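Local coordinates for ferredoxin component of dioxygenase (Sphingobium yanoikuyae, PDB 2I7F), which carries a Rieske-type [2Fe-2S] cluster and probably passes electrons to the terminal oxygenase of biphenyl 2,3-dioxygenase, at residues A[5-18]-A[21-35]. Numbering follows the deposited sequence.
With SO4 (sulfate ion), chain C.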
ATOM      1  N   LEU A   5      -3.636   3.975  14.634  1.00 21.44           N
ATOM      2  CA  LEU A   5      -3.274   2.564  14.606  1.00 21.07           C
ATOM      3  C   LEU A   5      -1.854   2.463  14.122  1.00 19.97           C
ATOM      4  O   LEU A   5      -1.563   2.983  13.067  1.00 18.98           O
ATOM      5  CB  LEU A   5      -4.151   1.792  13.608  1.00 21.46           C
ATOM      6  CG  LEU A   5      -5.635   1.649  13.906  1.00 23.20           C
ATOM      7  CD1 LEU A   5      -6.379   0.880  12.792  1.00 21.94           C
ATOM      8  CD2 LEU A   5      -5.743   0.981  15.258  1.00 24.19           C
ATOM      9  N   ARG A   6      -0.972   1.815  14.884  1.00 19.12           N
ATOM     10  CA  ARG A   6       0.380   1.511  14.401  1.00 19.89           C
ATOM     11  C   ARG A   6       0.385   0.329  13.413  1.00 19.58           C
ATOM     12  O   ARG A   6      -0.175  -0.723  13.708  1.00 20.53           O
ATOM     13  CB  ARG A   6       1.305   1.208  15.574  1.00 19.78           C
ATOM     14  CG  ARG A   6       1.558   2.422  16.400  1.00 21.47           C
ATOM     15  CD  ARG A   6       2.417   2.169  17.606  1.00 22.28           C
ATOM     16  NE  ARG A   6       1.735   1.265  18.488  1.00 25.00           N
ATOM     17  CZ  ARG A   6       2.168   0.900  19.684  1.00 27.63           C
ATOM     18  NH1 ARG A   6       3.318   1.359  20.159  1.00 27.81           N
ATOM     19  NH2 ARG A   6       1.416   0.088  20.411  1.00 27.38           N
ATOM     20  N   LEU A   7       1.034   0.497  12.262  1.00 18.79           N
ATOM     21  CA  LEU A   7       1.121  -0.566  11.248  1.00 19.38           C
ATOM     22  C   LEU A   7       2.443  -1.329  11.295  1.00 19.00           C
ATOM     23  O   LEU A   7       2.448  -2.558  11.330  1.00 19.79           O
ATOM     24  CB  LEU A   7       0.831  -0.031   9.821  1.00 18.60           C
ATOM     25  CG  LEU A   7      -0.482   0.733   9.704  1.00 16.59           C
ATOM     26  CD1 LEU A   7      -0.727   1.246   8.249  1.00 13.62           C
ATOM     27  CD2 LEU A   7      -1.658  -0.122  10.206  1.00 13.91           C
ATOM     28  N   CYS A   8       3.552  -0.596  11.371  1.00 20.23           N
ATOM     29  CA  CYS A   8       4.880  -1.174  11.276  1.00 19.88           C
ATOM     30  C   CYS A   8       5.858  -0.057  11.490  1.00 19.76           C
ATOM     31  O   CYS A   8       5.495   1.112  11.389  1.00 19.64           O
ATOM     32  CB  CYS A   8       5.113  -1.858   9.904  1.00 21.22           C
ATOM     33  SG  CYS A   8       5.174  -0.806   8.408  1.00 21.34           S
ATOM     34  N   GLN A   9       7.105  -0.400  11.793  1.00 19.09           N
ATOM     35  CA  GLN A   9       8.127   0.610  11.971  1.00 19.84           C
ATOM     36  C   GLN A   9       8.513   1.182  10.606  1.00 19.04           C
ATOM     37  O   GLN A   9       8.581   0.462   9.623  1.00 16.87           O
ATOM     38  CB  GLN A   9       9.342   0.009  12.648  1.00 20.13           C
ATOM     39  CG  GLN A   9       9.102  -0.292  14.096  1.00 21.96           C
ATOM     40  CD  GLN A   9      10.182  -1.182  14.619  1.00 24.14           C
ATOM     41  OE1 GLN A   9      11.148  -0.702  15.214  1.00 33.27           O
ATOM     42  NE2 GLN A   9      10.083  -2.467  14.336  1.00 30.78           N
ATOM     43  N   VAL A  10       8.730   2.487  10.563  1.00 18.32           N
ATOM     44  CA  VAL A  10       9.199   3.173   9.351  1.00 18.05           C
ATOM     45  C   VAL A  10      10.483   2.497   8.803  1.00 18.16           C
ATOM     46  O   VAL A  10      10.653   2.303   7.593  1.00 16.99           O
ATOM     47  CB  VAL A  10       9.514   4.686   9.644  1.00 17.04           C
ATOM     48  CG1 VAL A  10      10.074   5.398   8.389  1.00 20.74           C
ATOM     49  CG2 VAL A  10       8.294   5.461  10.098  1.00 15.62           C
ATOM     50  N   ALA A  11      11.405   2.188   9.713  1.00 17.56           N
ATOM     51  CA  ALA A  11      12.669   1.480   9.348  1.00 17.61           C
ATOM     52  C   ALA A  11      12.480   0.170   8.552  1.00 17.42           C
ATOM     53  O   ALA A  11      13.395  -0.252   7.863  1.00 16.07           O
ATOM     54  CB  ALA A  11      13.457   1.178  10.585  1.00 16.96           C
ATOM     55  N   SER A  12      11.336  -0.498   8.724  1.00 17.81           N
ATOM     56  CA  SER A  12      11.025  -1.765   8.039  1.00 19.14           C
ATOM     57  C   SER A  12      10.653  -1.615   6.573  1.00 19.88           C
ATOM     58  O   SER A  12      10.580  -2.628   5.830  1.00 20.80           O
ATOM     59  CB  SER A  12       9.821  -2.433   8.693  1.00 19.10           C
ATOM     60  OG  SER A  12      10.181  -2.949   9.937  1.00 21.67           O
ATOM     61  N   VAL A  13      10.341  -0.393   6.146  1.00 20.22           N
ATOM     62  CA  VAL A  13       9.821  -0.171   4.804  1.00 20.27           C
ATOM     63  C   VAL A  13      10.887   0.439   3.902  1.00 21.04           C
ATOM     64  O   VAL A  13      11.108   1.640   3.938  1.00 20.06           O
ATOM     65  CB  VAL A  13       8.570   0.730   4.805  1.00 21.03           C
ATOM     66  CG1 VAL A  13       7.852   0.619   3.438  1.00 19.14           C
ATOM     67  CG2 VAL A  13       7.652   0.382   5.994  1.00 17.64           C
ATOM     68  N   LYS A  14      11.514  -0.402   3.077  1.00 22.17           N
ATOM     69  CA  LYS A  14      12.491   0.020   2.066  1.00 22.95           C
ATOM     70  C   LYS A  14      11.824   0.355   0.727  1.00 23.29           C
ATOM     71  O   LYS A  14      10.854  -0.304   0.328  1.00 22.12           O
ATOM     72  CB  LYS A  14      13.530  -1.092   1.841  1.00 23.45           C
ATOM     73  CG  LYS A  14      14.520  -1.290   2.981  1.00 27.56           C
ATOM     74  CD  LYS A  14      14.192  -2.461   3.918  1.00 32.39           C
ATOM     75  CE  LYS A  14      14.410  -3.847   3.266  1.00 34.49           C
ATOM     76  NZ  LYS A  14      13.106  -4.544   2.886  1.00 34.97           N
ATOM     77  N   ASP A  15      12.353   1.381   0.041  1.00 24.29           N
ATOM     78  CA  ASP A  15      11.905   1.761  -1.319  1.00 23.99           C
ATOM     79  C   ASP A  15      12.098   0.552  -2.178  1.00 23.99           C
ATOM     80  O   ASP A  15      13.184  -0.004  -2.207  1.00 22.92           O
ATOM     81  CB  ASP A  15      12.735   2.936  -1.914  1.00 25.25           C
ATOM     82  CG  ASP A  15      12.078   3.589  -3.176  1.00 25.66           C
ATOM     83  OD1 ASP A  15      11.305   2.960  -3.937  1.00 31.76           O
ATOM     84  OD2 ASP A  15      12.337   4.774  -3.413  1.00 30.17           O
ATOM     85  N   GLY A  16      11.025   0.134  -2.837  1.00 23.93           N
ATOM     86  CA  GLY A  16      11.066  -0.976  -3.756  1.00 23.71           C
ATOM     87  C   GLY A  16      10.599  -2.269  -3.145  1.00 24.28           C
ATOM     88  O   GLY A  16      10.434  -3.229  -3.865  1.00 24.92           O
ATOM     89  N   GLU A  17      10.395  -2.304  -1.818  1.00 23.84           N
ATOM     90  CA  GLU A  17      10.022  -3.539  -1.112  1.00 23.04           C
ATOM     91  C   GLU A  17       8.857  -3.279  -0.137  1.00 21.57           C
ATOM     92  O   GLU A  17       9.062  -3.117   1.059  1.00 21.60           O
ATOM     93  CB  GLU A  17      11.239  -4.138  -0.392  1.00 23.55           C
ATOM     94  CG  GLU A  17      12.512  -4.201  -1.297  1.00 25.91           C
ATOM     95  CD  GLU A  17      13.764  -4.652  -0.585  1.00 27.73           C
ATOM     96  OE1 GLU A  17      13.632  -5.062   0.610  1.00 32.53           O
ATOM     97  OE2 GLU A  17      14.877  -4.610  -1.227  1.00 30.25           O
ATOM     98  N   PRO A  18       7.622  -3.193  -0.665  1.00 20.31           N
ATOM     99  CA  PRO A  18       6.493  -2.943   0.224  1.00 19.55           C
ATOM    100  C   PRO A  18       6.223  -4.049   1.238  1.00 19.37           C
ATOM    101  O   PRO A  18       6.595  -5.227   1.022  1.00 18.77           O
ATOM    102  CB  PRO A  18       5.292  -2.762  -0.715  1.00 19.58           C
ATOM    103  CG  PRO A  18       5.700  -3.177  -2.029  1.00 20.80           C
ATOM    104  CD  PRO A  18       7.216  -3.323  -2.076  1.00 19.64           C
ATOM    105  N   VAL A  21       0.928  -5.585   6.019  1.00 16.34           N
ATOM    106  CA  VAL A  21       0.583  -5.419   7.413  1.00 17.00           C
ATOM    107  C   VAL A  21      -0.825  -5.892   7.576  1.00 16.65           C
ATOM    108  O   VAL A  21      -1.658  -5.492   6.814  1.00 17.12           O
ATOM    109  CB  VAL A  21       0.666  -3.968   7.810  1.00 17.28           C
ATOM    110  CG1 VAL A  21       0.047  -3.773   9.191  1.00 17.11           C
ATOM    111  CG2 VAL A  21       2.167  -3.501   7.746  1.00 17.02           C
ATOM    112  N   TYR A  22      -1.088  -6.757   8.549  1.00 16.73           N
ATOM    113  CA  TYR A  22      -2.426  -7.251   8.797  1.00 17.35           C
ATOM    114  C   TYR A  22      -2.832  -6.808  10.169  1.00 18.86           C
ATOM    115  O   TYR A  22      -2.489  -7.439  11.143  1.00 18.33           O
ATOM    116  CB  TYR A  22      -2.474  -8.779   8.755  1.00 16.98           C
ATOM    117  CG  TYR A  22      -2.278  -9.337   7.367  1.00 15.75           C
ATOM    118  CD1 TYR A  22      -1.009  -9.410   6.785  1.00 15.87           C
ATOM    119  CD2 TYR A  22      -3.364  -9.810   6.635  1.00 15.90           C
ATOM    120  CE1 TYR A  22      -0.849  -9.926   5.463  1.00 15.24           C
ATOM    121  CE2 TYR A  22      -3.217 -10.330   5.343  1.00 15.40           C
ATOM    122  CZ  TYR A  22      -1.971 -10.390   4.763  1.00 15.42           C
ATOM    123  OH  TYR A  22      -1.888 -10.942   3.503  1.00 15.35           O
ATOM    124  N   GLN A  23      -3.578  -5.714  10.230  1.00 21.62           N
ATOM    125  CA  GLN A  23      -3.933  -5.101  11.486  1.00 22.72           C
ATOM    126  C   GLN A  23      -5.382  -5.534  11.719  1.00 22.76           C
ATOM    127  O   GLN A  23      -6.192  -5.587  10.782  1.00 21.99           O
ATOM    128  CB  GLN A  23      -3.674  -3.557  11.421  1.00 23.45           C
ATOM    129  CG  GLN A  23      -3.427  -2.843  12.770  1.00 25.11           C
ATOM    130  CD  GLN A  23      -4.715  -2.575  13.584  1.00 30.80           C
ATOM    131  OE1 GLN A  23      -4.700  -2.551  14.825  1.00 31.63           O
ATOM    132  NE2 GLN A  23      -5.839  -2.380  12.884  1.00 35.59           N
ATOM    133  N   GLU A  24      -5.683  -5.940  12.951  1.00 23.81           N
ATOM    134  CA  GLU A  24      -6.936  -6.605  13.234  1.00 25.19           C
ATOM    135  C   GLU A  24      -8.192  -5.771  12.931  1.00 25.00           C
ATOM    136  O   GLU A  24      -9.227  -6.328  12.560  1.00 25.27           O
ATOM    137  CB  GLU A  24      -6.963  -7.205  14.649  1.00 25.97           C
ATOM    138  CG  GLU A  24      -6.798  -6.244  15.825  1.00 28.16           C
ATOM    139  CD  GLU A  24      -6.701  -7.001  17.153  1.00 29.25           C
ATOM    140  OE1 GLU A  24      -5.638  -6.891  17.817  1.00 35.71           O
ATOM    141  OE2 GLU A  24      -7.677  -7.708  17.532  1.00 34.63           O
ATOM    142  N   LYS A  25      -8.117  -4.458  12.988  1.00 24.49           N
ATOM    143  CA  LYS A  25      -9.319  -3.680  12.655  1.00 25.52           C
ATOM    144  C   LYS A  25      -9.634  -3.561  11.119  1.00 25.03           C
ATOM    145  O   LYS A  25     -10.749  -3.237  10.724  1.00 25.07           O
ATOM    146  CB  LYS A  25      -9.249  -2.310  13.366  1.00 26.11           C
ATOM    147  CG  LYS A  25      -9.580  -2.423  14.872  1.00 27.88           C
ATOM    148  CD  LYS A  25      -9.279  -1.142  15.677  1.00 28.43           C
ATOM    149  CE  LYS A  25      -8.091  -1.313  16.671  1.00 30.67           C
ATOM    150  NZ  LYS A  25      -8.250  -0.456  17.930  1.00 30.34           N
ATOM    151  N   MET A  26      -8.680  -3.922  10.273  1.00 23.61           N
ATOM    152  CA  MET A  26      -8.628  -3.437   8.921  1.00 22.80           C
ATOM    153  C   MET A  26      -8.571  -4.524   7.854  1.00 21.77           C
ATOM    154  O   MET A  26      -8.182  -5.670   8.123  1.00 21.56           O
ATOM    155  CB  MET A  26      -7.362  -2.599   8.780  1.00 22.48           C
ATOM    156  CG  MET A  26      -7.232  -1.431   9.708  1.00 23.40           C
ATOM    157  SD  MET A  26      -8.512  -0.189   9.587  1.00 21.83           S
ATOM    158  CE  MET A  26      -8.225   0.417   7.946  1.00 17.41           C
ATOM    159  N   PRO A  27      -8.932  -4.153   6.613  1.00 20.84           N
ATOM    160  CA  PRO A  27      -8.586  -4.995   5.491  1.00 19.92           C
ATOM    161  C   PRO A  27      -7.084  -5.120   5.376  1.00 17.76           C
ATOM    162  O   PRO A  27      -6.371  -4.257   5.841  1.00 17.37           O
ATOM    163  CB  PRO A  27      -9.185  -4.265   4.268  1.00 20.42           C
ATOM    164  CG  PRO A  27      -9.767  -3.016   4.746  1.00 20.30           C
ATOM    165  CD  PRO A  27      -9.690  -2.948   6.217  1.00 21.20           C
ATOM    166  N   ALA A  28      -6.593  -6.173   4.755  1.00 17.31           N
ATOM    167  CA  ALA A  28      -5.154  -6.300   4.557  1.00 17.62           C
ATOM    168  C   ALA A  28      -4.634  -4.965   4.020  1.00 17.34           C
ATOM    169  O   ALA A  28      -5.282  -4.362   3.154  1.00 18.49           O
ATOM    170  CB  ALA A  28      -4.816  -7.441   3.600  1.00 16.54           C
ATOM    171  N   LEU A  29      -3.476  -4.518   4.532  1.00 17.16           N
ATOM    172  CA  LEU A  29      -2.869  -3.222   4.187  1.00 16.79           C
ATOM    173  C   LEU A  29      -1.486  -3.414   3.601  1.00 17.12           C
ATOM    174  O   LEU A  29      -0.839  -4.392   3.889  1.00 16.73           O
ATOM    175  CB  LEU A  29      -2.758  -2.332   5.411  1.00 17.68           C
ATOM    176  CG  LEU A  29      -4.063  -1.918   6.136  1.00 14.95           C
ATOM    177  CD1 LEU A  29      -3.674  -1.252   7.451  1.00 15.79           C
ATOM    178  CD2 LEU A  29      -4.930  -1.022   5.284  1.00 13.47           C
ATOM    179  N   ALA A  30      -1.087  -2.489   2.733  1.00 16.99           N
ATOM    180  CA  ALA A  30       0.187  -2.499   2.066  1.00 16.10           C
ATOM    181  C   ALA A  30       0.843  -1.199   2.442  1.00 16.74           C
ATOM    182  O   ALA A  30       0.255  -0.158   2.315  1.00 15.52           O
ATOM    183  CB  ALA A  30       0.027  -2.594   0.592  1.00 16.60           C
ATOM    184  N   VAL A  31       2.094  -1.274   2.876  1.00 17.18           N
ATOM    185  CA  VAL A  31       2.883  -0.092   3.206  1.00 16.86           C
ATOM    186  C   VAL A  31       4.085   0.039   2.250  1.00 18.15           C
ATOM    187  O   VAL A  31       4.825  -0.921   2.025  1.00 17.90           O
ATOM    188  CB  VAL A  31       3.366  -0.159   4.670  1.00 18.18           C
ATOM    189  CG1 VAL A  31       4.043   1.161   5.085  1.00 14.56           C
ATOM    190  CG2 VAL A  31       2.207  -0.484   5.579  1.00 16.47           C
ATOM    191  N   TYR A  32       4.258   1.248   1.694  1.00 17.67           N
ATOM    192  CA  TYR A  32       5.262   1.538   0.703  1.00 17.20           C
ATOM    193  C   TYR A  32       6.138   2.713   1.090  1.00 17.71           C
ATOM    194  O   TYR A  32       5.695   3.639   1.765  1.00 16.27           O
ATOM    195  CB  TYR A  32       4.645   1.889  -0.637  1.00 16.48           C
ATOM    196  CG  TYR A  32       3.494   1.064  -1.092  1.00 15.45           C
ATOM    197  CD1 TYR A  32       2.227   1.280  -0.561  1.00 14.38           C
ATOM    198  CD2 TYR A  32       3.623   0.125  -2.107  1.00 15.49           C
ATOM    199  CE1 TYR A  32       1.158   0.599  -0.991  1.00 17.01           C
ATOM    200  CE2 TYR A  32       2.486  -0.597  -2.556  1.00 14.45           C
ATOM    201  CZ  TYR A  32       1.270  -0.340  -2.001  1.00 15.78           C
ATOM    202  OH  TYR A  32       0.110  -1.024  -2.394  1.00 18.02           O
ATOM    203  N   ASN A  33       7.367   2.675   0.578  1.00 17.32           N
ATOM    204  CA  ASN A  33       8.296   3.772   0.629  1.00 18.15           C
ATOM    205  C   ASN A  33       8.596   4.126  -0.834  1.00 18.94           C
ATOM    206  O   ASN A  33       9.143   3.299  -1.572  1.00 19.58           O
ATOM    207  CB  ASN A  33       9.547   3.335   1.399  1.00 18.58           C
ATOM    208  CG  ASN A  33      10.757   4.284   1.254  1.00 19.20           C
ATOM    209  OD1 ASN A  33      10.744   5.261   0.517  1.00 20.98           O
ATOM    210  ND2 ASN A  33      11.824   3.944   1.956  1.00 17.39           N
ATOM    211  N   VAL A  34       8.164   5.319  -1.243  1.00 18.97           N
ATOM    212  CA  VAL A  34       8.440   5.893  -2.544  1.00 19.53           C
ATOM    213  C   VAL A  34       9.443   7.044  -2.339  1.00 20.63           C
ATOM    214  O   VAL A  34       9.120   8.097  -1.787  1.00 20.38           O
ATOM    215  CB  VAL A  34       7.115   6.396  -3.242  1.00 20.47           C
ATOM    216  CG1 VAL A  34       7.438   7.166  -4.544  1.00 19.73           C
ATOM    217  CG2 VAL A  34       6.147   5.217  -3.510  1.00 16.77           C
ATOM    218  N   ASP A  35      10.677   6.822  -2.762  1.00 21.99           N
ATOM    219  CA  ASP A  35      11.744   7.827  -2.657  1.00 21.94           C
ATOM    220  C   ASP A  35      11.893   8.442  -1.260  1.00 21.84           C
ATOM    221  O   ASP A  35      12.170   9.635  -1.117  1.00 22.01           O
ATOM    222  CB  ASP A  35      11.520   8.927  -3.700  1.00 22.88           C
ATOM    223  CG  ASP A  35      12.768   9.761  -3.951  1.00 24.37           C
ATOM    224  OD1 ASP A  35      13.893   9.194  -3.961  1.00 29.16           O
ATOM    225  OD2 ASP A  35      12.628  11.003  -4.141  1.00 32.37           O
TER
HETATM  226  S   SO4 C 500       7.503  -4.069  12.410  1.00 52.92           S
HETATM  227  O1  SO4 C 500       6.065  -4.033  12.708  1.00 53.25           O
HETATM  228  O2  SO4 C 500       7.965  -2.935  11.615  1.00 49.98           O
HETATM  229  O3  SO4 C 500       8.250  -4.097  13.679  1.00 54.14           O
HETATM  230  O4  SO4 C 500       7.787  -5.295  11.641  1.00 54.51           O
HETATM  231  O   HOH W   1       8.073   0.115  -0.587  1.00 15.26           O
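Leu-7 of strand 5-9 lies nearest Val-21, and the axes of strands 5-9 and 29-34 approach to 8.8 Å, their directions 52° apart, while the loop after the first strand comes close enough to set Asp-15 beside Asn-33. Leu-7 reaches across at about a right angle to Leu-29, CD2 to CD1 3.6 Å, and its CB rests on Val-21 CG1. Further along, Val-31 CG1 touches both Cys-8 SG (4.0 Å) and Val-13 CG2 (3.8 Å). Strands 4-9 and 19-21 are the outermost of a six-stranded antiparallel sheet in this Rieske domain, so Leu-7 and Cys-8 against Val-21 join its two outermost strands, while Leu-29 and Val-31 come from the strand next to 19-21. Asn-33 fastens the loop: with CG anti to the backbone N (chi1 166°), ND2 donates nearly in its amide plane to Val-13 O, 3.1 Å and 162° at the hydrogen, and OD1 accepts from Gly-36 N. A leucine in its place would probably leave both Val-13 O and Gly-36 N without these partners. A water joins Lys-14 O to Asn-33 N. Asp-15 OD2 takes Asp-35 N from above the carboxylate plane at 2.7 Å, and Pro-18 CB lies obliquely 3.6 Å from Tyr-32 CD2.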